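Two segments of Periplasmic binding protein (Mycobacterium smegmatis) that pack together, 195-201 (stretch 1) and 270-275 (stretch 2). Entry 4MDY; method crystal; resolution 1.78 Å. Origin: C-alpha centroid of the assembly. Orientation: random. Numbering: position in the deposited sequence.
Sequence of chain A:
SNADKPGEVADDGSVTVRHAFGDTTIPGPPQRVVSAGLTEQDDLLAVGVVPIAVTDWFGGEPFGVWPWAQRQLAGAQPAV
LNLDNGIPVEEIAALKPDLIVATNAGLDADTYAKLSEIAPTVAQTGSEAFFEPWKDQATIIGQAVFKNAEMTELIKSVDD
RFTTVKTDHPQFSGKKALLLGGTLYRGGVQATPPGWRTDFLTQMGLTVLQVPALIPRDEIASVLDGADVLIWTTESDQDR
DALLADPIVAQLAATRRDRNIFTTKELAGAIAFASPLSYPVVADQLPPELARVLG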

# COMPACT_ATOMS: atom_id res chain seq x y z
N GLY A 195 -3.54 -7.81 10.50
CA GLY A 195 -3.22 -6.44 10.88
C GLY A 195 -3.93 -5.51 9.93
O GLY A 195 -4.82 -5.93 9.17
N TRP A 196 -3.56 -4.23 9.94
CA TRP A 196 -4.25 -3.28 9.10
C TRP A 196 -4.23 -3.69 7.62
O TRP A 196 -5.21 -3.47 6.91
N ARG A 197 -3.14 -4.30 7.18
CA ARG A 197 -3.00 -4.73 5.79
C ARG A 197 -3.99 -5.81 5.36
O ARG A 197 -4.26 -5.95 4.17
N THR A 198 -4.51 -6.59 6.30
CA THR A 198 -5.50 -7.62 5.97
C THR A 198 -6.94 -7.15 6.23
O THR A 198 -7.88 -7.89 5.95
N ASP A 199 -7.12 -5.93 6.73
CA ASP A 199 -8.47 -5.43 7.04
C ASP A 199 -9.41 -5.51 5.84
O ASP A 199 -10.58 -5.87 5.99
N PHE A 200 -8.90 -5.19 4.66
CA PHE A 200 -9.73 -5.22 3.47
C PHE A 200 -10.33 -6.61 3.22
O PHE A 200 -11.45 -6.71 2.75
N LEU A 201 -9.59 -7.66 3.56
CA LEU A 201 -10.08 -9.03 3.39
C LEU A 201 -11.18 -9.33 4.40
O LEU A 201 -12.22 -9.91 4.04
N ALA A 270 -1.63 -2.97 -6.55
CA ALA A 270 -2.74 -2.29 -5.88
C ALA A 270 -2.84 -2.69 -4.41
O ALA A 270 -3.01 -1.84 -3.55
N ILE A 271 -2.68 -3.98 -4.12
CA ILE A 271 -2.65 -4.49 -2.74
C ILE A 271 -1.49 -3.88 -1.95
O ILE A 271 -1.67 -3.44 -0.81
N ALA A 272 -0.30 -3.86 -2.56
CA ALA A 272 0.89 -3.31 -1.93
C ALA A 272 0.74 -1.85 -1.56
O ALA A 272 1.10 -1.45 -0.46
N PHE A 273 0.21 -1.05 -2.48
CA PHE A 273 0.07 0.38 -2.25
C PHE A 273 -1.01 0.72 -1.21
O PHE A 273 -0.88 1.70 -0.48
N ALA A 274 -2.07 -0.09 -1.16
CA ALA A 274 -3.11 0.07 -0.14
C ALA A 274 -3.48 1.54 0.05
O ALA A 274 -3.42 2.08 1.15
N SER A 275 -3.85 2.19 -1.05
CA SER A 275 -4.06 3.63 -1.07
C SER A 275 -5.50 3.99 -1.41
O SER A 275 -6.27 3.13 -1.83

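This is a small, mostly side-chain contact in which one arginine donates two hydrogen bonds to a backbone carbonyl, while two aromatic side chains make sparse apolar contacts beside it. The two stretches bury 208 Å² between them, both sides summed. Their backbones stay well apart: the nearest CA atoms, Arg 197 CA and Ala 274 CA, are 7.6 Å from each other. Side chains from stretch 1 therefore have to bridge most of the gap.

Arg 197 provides the polar part. Its CA-to-CB bond points sideways, but the end of the side chain comes nearer to stretch 2. Chi1 is m, chi2 and chi3 are both t, and chi4 is -89°. The t angles keep the chain extended, so the guanidinium reaches the end of the helix in stretch 2. There both terminal nitrogens donate to the same acceptor. Arg 197 NH1 lies 3.3 Å from Ala 272 O, and Arg 197 NH2 lies 3.2 Å from Ala 272 O. The N-H...O angles are 149° and 151°. This carbonyl sits at the edge of the guanidinium, near its plane, which lets it accept an N-H hydrogen bond from each nitrogen. Ile 271 O also lies at that edge, with Arg 197 NH2 3.5 Å from Ile 271 O. Ala 272 takes part through its backbone O; its CA-to-CB bond points away from stretch 1.

Ala 274 is the first residue after the helix to leave helical phi/psi, and its phi is positive. Its backbone remains tied to the helix by a hydrogen bond from Ala 274 N to Ala 270 O, 3.1 Å. Its CB points toward stretch 1 and meets the ring of Trp 196. Trp 196 CZ3 is 3.7 Å from Ala 274 CB, and the methyl sits at the edge of the indole, near its plane. The tryptophan starts sideways, with chi1 p and chi2 -104°, and its ring end comes nearer. Its NE1 is hydrogen-bonded elsewhere in the structure.

Phe 200 points toward stretch 2, with chi1 p and chi2 -84°. Its ring reaches Ile 271, where Phe 200 CZ is 4.4 Å from Ile 271 CG2. This is a loose apolar contact between two buried residues. Ile 271 points sideways and has chi1 m and chi2 t.

Thr 198, Asp 199 and Leu 201 do not reach stretch 2. Thr 198 instead helps hold the turn, with Thr 198 N donating to Gly 195 O at 3.0 Å.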

# COMPACT_ATOMS: atom_id res chain seq x y z
CB TRP A 196 -3.72 -1.86 9.28
CG TRP A 196 -2.42 -1.51 8.61
CD1 TRP A 196 -1.21 -1.39 9.21
CD2 TRP A 196 -2.23 -1.14 7.23
NE1 TRP A 196 -0.26 -1.00 8.29
CE2 TRP A 196 -0.86 -0.84 7.07
CE3 TRP A 196 -3.07 -1.05 6.12
CZ2 TRP A 196 -0.31 -0.46 5.84
CZ3 TRP A 196 -2.53 -0.66 4.90
CH2 TRP A 196 -1.16 -0.38 4.77
CB ARG A 197 -1.59 -5.23 5.51
CG ARG A 197 -0.57 -4.12 5.40
CD ARG A 197 0.66 -4.61 4.65
NE ARG A 197 1.43 -3.49 4.13
CZ ARG A 197 1.27 -2.90 2.94
NH1 ARG A 197 2.06 -1.89 2.62
NH2 ARG A 197 0.36 -3.31 2.07
CB THR A 198 -5.25 -8.93 6.73
OG1 THR A 198 -5.28 -8.70 8.15
CG2 THR A 198 -3.89 -9.52 6.35
CB ASP A 199 -8.44 -3.99 7.56
CG ASP A 199 -8.02 -3.88 9.02
OD1 ASP A 199 -8.04 -4.90 9.74
OD2 ASP A 199 -7.67 -2.76 9.44
CB PHE A 200 -8.99 -4.70 2.23
CG PHE A 200 -8.02 -5.67 1.63
CD1 PHE A 200 -6.73 -5.79 2.12
CD2 PHE A 200 -8.39 -6.44 0.53
CE1 PHE A 200 -5.83 -6.68 1.54
CE2 PHE A 200 -7.50 -7.31 -0.06
CZ PHE A 200 -6.21 -7.43 0.44
CB LEU A 201 -8.94 -10.04 3.54
CG LEU A 201 -7.84 -9.97 2.48
CD1 LEU A 201 -6.66 -10.83 2.91
CD2 LEU A 201 -8.36 -10.41 1.12
CB ALA A 270 -4.05 -2.55 -6.62
CB ILE A 271 -2.57 -6.02 -2.72
CG1 ILE A 271 -3.87 -6.62 -3.27
CG2 ILE A 271 -2.31 -6.54 -1.31
CD1 ILE A 271 -3.76 -8.07 -3.70
CB ALA A 272 2.10 -3.48 -2.85
CB PHE A 273 -0.21 1.11 -3.55
CG PHE A 273 1.03 1.60 -4.23
CD1 PHE A 273 1.89 0.71 -4.86
CD2 PHE A 273 1.35 2.95 -4.22
CE1 PHE A 273 3.05 1.16 -5.48
CE2 PHE A 273 2.51 3.40 -4.82
CZ PHE A 273 3.35 2.51 -5.46
CB ALA A 274 -2.63 -0.54 1.17
CB SER A 275 -3.11 4.26 -2.09
OG SER A 275 -3.66 4.20 -3.39